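Local coordinates for Nitrate/nitrite binding protein NrtA (Synechocystis sp., PDB 2G29), which binds nitrate as the solute-binding protein of the NrtABCD ABC transporter, which takes up nitrate and probably also nitrite, at residues L48-A51 against G55-A58; W170-L175 against W345-A350. All blocks are in the same frame, centred on the assembly; numbering follows the deposited sequence.

Interaction 1 closes first along the chain, within a few residues, where helix 46-53 turns into the short helix 56-59; interaction 2 follows and joins parts some 170 residues apart, helix 166-177 and the loop after helix 332-344. Their centres are 35 Å apart, on opposite sides of the chain's centre, their nearest atoms about 18 Å. Helix 46-53 belongs with the sheet of strand 36-39, helix 166-177 with that of strands 157-160 and 187-190, so interaction 1 lies in one α/β unit of this C-clamp protein, while interaction 2 joins the other to that loop. Among nitrate-binding side chains, K240 is about 8 Å from that of L48, H167 about 9 Å from that of R172.

Interaction 1. Residues L48-A51 against G55-A58; sequences LIIA and GFYA
The Y57 ring lies against A51, whose CB sits over one face, 3.5 Å from the ring centroid, in a CH-pi contact displaced toward the rim. Beyond A51 the phenol reaches back one helical turn and its OH donates to L48 O at 2.8 Å, in the carbonyl plane and on a lone pair. CG stands beside the backbone N of Y57 (chi1 -63°), which carries the ring back along helix 46-53 to that carbonyl. The backbone grips too: Y57 N donates to A51 O at 3.1 Å, nearly straight at 163° but tilted from the carbonyl plane. A water accepts from A58 N and gives a weak bond to A51 O. The F56 ring leaves at roughly a right angle to that of Y57 and meets A51 CA in plane at its edge, while CE1 lies 4.0 Å from I50 CG2, the two side chains running alongside and pointing the same way. With a phenylalanine in place of Y57, the face over A51 might remain, but L48 O would probably lose its hydroxyl partner and the ring one of its restraints. L37 on strand 36-39 and V65 touch Y57, while E265 of helix 253-271 touches F56. The whole is a corner between consecutive helices 46-53 and 56-59, G55 at the N-cap of the second, after the first strand of a periplasmic binding protein α/β domain.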
loop_
_atom_site.group_PDB
_atom_site.type_symbol
_atom_site.label_atom_id
_atom_site.label_comp_id
_atom_site.label_asym_id
_atom_site.label_seq_id
_atom_site.Cartn_x
_atom_site.Cartn_y
_atom_site.Cartn_z
ATOM N N LEU A 48 -7.119 -9.205 -5.262
ATOM C CA LEU A 48 -6.495 -10.492 -5.530
ATOM C C LEU A 48 -7.319 -11.666 -4.977
ATOM O O LEU A 48 -7.378 -12.743 -5.601
ATOM C CB LEU A 48 -5.078 -10.570 -4.949
ATOM C CG LEU A 48 -4.045 -9.613 -5.544
ATOM C CD1 LEU A 48 -2.668 -10.134 -5.176
ATOM C CD2 LEU A 48 -4.174 -9.514 -7.061
ATOM N N ILE A 49 -7.962 -11.446 -3.833
ATOM C CA ILE A 49 -8.778 -12.470 -3.172
ATOM C C ILE A 49 -10.093 -12.645 -3.919
ATOM O O ILE A 49 -10.486 -13.783 -4.216
ATOM C CB ILE A 49 -8.998 -12.064 -1.696
ATOM C CG1 ILE A 49 -7.688 -12.271 -0.910
ATOM C CG2 ILE A 49 -10.097 -12.918 -1.072
ATOM C CD1 ILE A 49 -6.472 -11.577 -1.431
ATOM N N ILE A 50 -10.743 -11.534 -4.239
ATOM C CA ILE A 50 -12.023 -11.565 -4.987
ATOM C C ILE A 50 -11.789 -12.178 -6.375
ATOM O O ILE A 50 -12.660 -12.882 -6.917
ATOM C CB ILE A 50 -12.630 -10.142 -5.098
ATOM C CG1 ILE A 50 -13.343 -9.781 -3.795
ATOM C CG2 ILE A 50 -13.662 -10.046 -6.234
ATOM C CD1 ILE A 50 -14.386 -10.744 -3.376
ATOM N N ALA A 51 -10.640 -11.941 -6.979
ATOM C CA ALA A 51 -10.397 -12.554 -8.290
ATOM C C ALA A 51 -10.479 -14.084 -8.177
ATOM O O ALA A 51 -10.855 -14.757 -9.134
ATOM C CB ALA A 51 -9.047 -12.140 -8.836
ATOM N N GLY A 55 -14.316 -16.031 -9.148
ATOM C CA GLY A 55 -13.939 -16.700 -10.391
ATOM C C GLY A 55 -13.327 -15.882 -11.519
ATOM O O GLY A 55 -13.328 -16.308 -12.675
ATOM N N PHE A 56 -12.789 -14.709 -11.214
ATOM C CA PHE A 56 -12.200 -13.917 -12.287
ATOM C C PHE A 56 -10.934 -14.574 -12.877
ATOM O O PHE A 56 -10.723 -14.532 -14.099
ATOM C CB PHE A 56 -11.928 -12.500 -11.798
ATOM C CG PHE A 56 -13.181 -11.688 -11.577
ATOM C CD1 PHE A 56 -13.566 -11.289 -10.301
ATOM C CD2 PHE A 56 -13.983 -11.331 -12.655
ATOM C CE1 PHE A 56 -14.724 -10.552 -10.098
ATOM C CE2 PHE A 56 -15.142 -10.597 -12.465
ATOM C CZ PHE A 56 -15.518 -10.202 -11.178
ATOM N N TYR A 57 -10.080 -15.198 -12.055
ATOM C CA TYR A 57 -8.904 -15.844 -12.641
ATOM C C TYR A 57 -9.317 -16.958 -13.597
ATOM O O TYR A 57 -8.735 -17.129 -14.676
ATOM C CB TYR A 57 -7.967 -16.473 -11.590
ATOM C CG TYR A 57 -7.329 -15.526 -10.597
ATOM C CD1 TYR A 57 -7.545 -15.697 -9.230
ATOM C CD2 TYR A 57 -6.503 -14.485 -11.015
ATOM C CE1 TYR A 57 -6.950 -14.850 -8.297
ATOM C CE2 TYR A 57 -5.895 -13.633 -10.087
ATOM C CZ TYR A 57 -6.135 -13.826 -8.727
ATOM O OH TYR A 57 -5.587 -12.930 -7.798
ATOM N N ALA A 58 -10.323 -17.722 -13.190
ATOM C CA ALA A 58 -10.784 -18.835 -14.009
ATOM C C ALA A 58 -11.393 -18.329 -15.302
ATOM O O ALA A 58 -11.211 -18.940 -16.343
ATOM C CB ALA A 58 -11.793 -19.676 -13.214
HETATM O O HOH W 1 -10.813 -18.001 -10.173
#

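Interaction 2. Residues W170-L175 against W345-A350; sequences WIRYWL and WGYLPA
One face of the W345 indole carries the R172 side chain: CD lies 3.5 Å from the centroid of the five-membered ring, 12° off its normal, a CH-pi contact. The guanidinium follows over the same face as a cation-pi partner, with CZ 4.7 Å from that centroid. The two planes are 64° apart, so the guanidinium is no flat stack; it turns an edge to the indole, NH1 coming within 3.5 Å of W345 CD2. The hydroxyl end of Y347 comes over one face of the guanidinium, its OH 3.4 Å from R172 NH2 at an angle too poor for a hydrogen bond. R172 is extended from CG to NE, which carries the charge past the indole toward Y347. Its strongest polar partner is D168, in a salt bridge to NE; T188 accepts from NH2, and Y347 OH bonds weakly to D168. These ties probably fix the rotation of the guanidinium. G346 closes helix 332-344 with a Schellman motif, W345 before it and Y347 after it both directed at R172. The contact thus packs an arginine on tryptophan, joining the C-terminal end of that helix to helix 166-177, which carries the nitrate-binding residue H167.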
loop_
_atom_site.group_PDB
_atom_site.type_symbol
_atom_site.label_atom_id
_atom_site.label_comp_id
_atom_site.label_asym_id
_atom_site.label_seq_id
_atom_site.Cartn_x
_atom_site.Cartn_y
_atom_site.Cartn_z
ATOM N N TRP A 170 4.679 7.335 4.970
ATOM C CA TRP A 170 3.564 8.148 5.486
ATOM C C TRP A 170 3.813 8.626 6.910
ATOM O O TRP A 170 3.638 9.810 7.215
ATOM C CB TRP A 170 2.242 7.394 5.505
ATOM C CG TRP A 170 1.828 6.721 4.241
ATOM C CD1 TRP A 170 1.209 5.507 4.165
ATOM C CD2 TRP A 170 2.048 7.154 2.892
ATOM N NE1 TRP A 170 1.041 5.147 2.844
ATOM C CE2 TRP A 170 1.558 6.137 2.046
ATOM C CE3 TRP A 170 2.628 8.300 2.305
ATOM C CZ2 TRP A 170 1.618 6.216 0.648
ATOM C CZ3 TRP A 170 2.694 8.391 0.927
ATOM C CH2 TRP A 170 2.192 7.350 0.100
ATOM N N ILE A 171 4.216 7.722 7.792
ATOM C CA ILE A 171 4.434 8.151 9.165
ATOM C C ILE A 171 5.624 9.106 9.307
ATOM O O ILE A 171 5.552 10.043 10.091
ATOM C CB ILE A 171 4.484 6.907 10.132
ATOM C CG1 ILE A 171 4.058 7.348 11.531
ATOM C CG2 ILE A 171 5.859 6.263 10.152
ATOM C CD1 ILE A 171 3.773 6.172 12.461
ATOM N N ARG A 172 6.693 8.891 8.546
ATOM C CA ARG A 172 7.832 9.811 8.579
ATOM C C ARG A 172 7.418 11.169 8.022
ATOM O O ARG A 172 7.863 12.210 8.521
ATOM C CB ARG A 172 8.992 9.294 7.746
ATOM C CG ARG A 172 9.719 8.130 8.376
ATOM C CD ARG A 172 10.793 7.598 7.451
ATOM N NE ARG A 172 11.558 6.558 8.145
ATOM C CZ ARG A 172 12.853 6.659 8.464
ATOM N NH1 ARG A 172 13.563 7.745 8.134
ATOM N NH2 ARG A 172 13.410 5.700 9.199
ATOM N N TYR A 173 6.578 11.198 6.988
ATOM C CA TYR A 173 6.156 12.481 6.411
ATOM C C TYR A 173 5.348 13.291 7.425
ATOM O O TYR A 173 5.547 14.504 7.598
ATOM C CB TYR A 173 5.323 12.222 5.128
ATOM C CG TYR A 173 5.053 13.452 4.313
ATOM C CD1 TYR A 173 5.852 13.761 3.211
ATOM C CD2 TYR A 173 4.076 14.385 4.711
ATOM C CE1 TYR A 173 5.695 14.966 2.520
ATOM C CE2 TYR A 173 3.945 15.609 4.040
ATOM C CZ TYR A 173 4.745 15.892 2.955
ATOM O OH TYR A 173 4.717 17.117 2.280
ATOM N N TRP A 174 4.434 12.606 8.102
ATOM C CA TRP A 174 3.562 13.234 9.091
ATOM C C TRP A 174 4.381 13.761 10.266
ATOM O O TRP A 174 4.190 14.915 10.706
ATOM C CB TRP A 174 2.521 12.193 9.529
ATOM C CG TRP A 174 1.645 12.516 10.744
ATOM C CD1 TRP A 174 0.644 13.442 10.834
ATOM C CD2 TRP A 174 1.649 11.802 11.964
ATOM N NE1 TRP A 174 0.015 13.335 12.043
ATOM C CE2 TRP A 174 0.616 12.342 12.770
ATOM C CE3 TRP A 174 2.425 10.761 12.479
ATOM C CZ2 TRP A 174 0.344 11.858 14.060
ATOM C CZ3 TRP A 174 2.161 10.285 13.741
ATOM C CH2 TRP A 174 1.126 10.838 14.529
ATOM N N LEU A 175 5.315 12.950 10.768
ATOM C CA LEU A 175 6.114 13.367 11.925
ATOM C C LEU A 175 7.056 14.484 11.534
ATOM O O LEU A 175 7.227 15.442 12.292
ATOM C CB LEU A 175 6.887 12.185 12.541
ATOM C CG LEU A 175 5.965 11.204 13.290
ATOM C CD1 LEU A 175 6.661 9.871 13.549
ATOM C CD2 LEU A 175 5.523 11.827 14.626
ATOM N N TRP A 345 15.116 9.914 2.819
ATOM C CA TRP A 345 15.544 9.272 4.058
ATOM C C TRP A 345 16.815 8.452 3.957
ATOM O O TRP A 345 17.200 7.846 4.930
ATOM C CB TRP A 345 14.392 8.422 4.613
ATOM C CG TRP A 345 13.167 9.247 4.931
ATOM C CD1 TRP A 345 11.892 9.088 4.418
ATOM C CD2 TRP A 345 13.106 10.384 5.809
ATOM N NE1 TRP A 345 11.070 10.054 4.923
ATOM C CE2 TRP A 345 11.780 10.865 5.774
ATOM C CE3 TRP A 345 14.058 11.050 6.609
ATOM C CZ2 TRP A 345 11.355 11.988 6.530
ATOM C CZ3 TRP A 345 13.645 12.166 7.356
ATOM C CH2 TRP A 345 12.303 12.618 7.304
ATOM N N GLY A 346 17.449 8.440 2.788
ATOM C CA GLY A 346 18.702 7.705 2.659
ATOM C C GLY A 346 18.600 6.227 2.359
ATOM O O GLY A 346 19.598 5.504 2.472
ATOM N N TYR A 347 17.410 5.748 2.007
ATOM C CA TYR A 347 17.255 4.337 1.657
ATOM C C TYR A 347 17.833 4.042 0.282
ATOM O O TYR A 347 18.221 2.908 0.012
ATOM C CB TYR A 347 15.773 3.934 1.668
ATOM C CG TYR A 347 15.169 3.810 3.040
ATOM C CD1 TYR A 347 14.152 4.661 3.445
ATOM C CD2 TYR A 347 15.589 2.806 3.918
ATOM C CE1 TYR A 347 13.553 4.516 4.722
ATOM C CE2 TYR A 347 14.989 2.646 5.182
ATOM C CZ TYR A 347 13.979 3.502 5.566
ATOM O OH TYR A 347 13.375 3.298 6.796
ATOM N N LEU A 348 17.877 5.044 -0.589
ATOM C CA LEU A 348 18.434 4.890 -1.930
ATOM C C LEU A 348 19.476 5.993 -2.141
ATOM O O LEU A 348 19.356 7.086 -1.598
ATOM C CB LEU A 348 17.362 5.012 -3.022
ATOM C CG LEU A 348 16.348 3.857 -3.132
ATOM C CD1 LEU A 348 15.389 4.202 -4.256
ATOM C CD2 LEU A 348 17.061 2.520 -3.427
ATOM N N PRO A 349 20.480 5.734 -2.988
ATOM C CA PRO A 349 21.514 6.744 -3.239
ATOM C C PRO A 349 20.922 8.028 -3.822
ATOM O O PRO A 349 20.028 7.980 -4.677
ATOM C CB PRO A 349 22.455 6.043 -4.240
ATOM C CG PRO A 349 22.218 4.580 -4.023
ATOM C CD PRO A 349 20.730 4.488 -3.735
ATOM N N ALA A 350 21.445 9.179 -3.406
ATOM C CA ALA A 350 20.980 10.451 -3.917
ATOM C C ALA A 350 21.243 10.520 -5.422
ATOM O O ALA A 350 22.146 9.866 -5.950
ATOM C CB ALA A 350 21.712 11.588 -3.200
#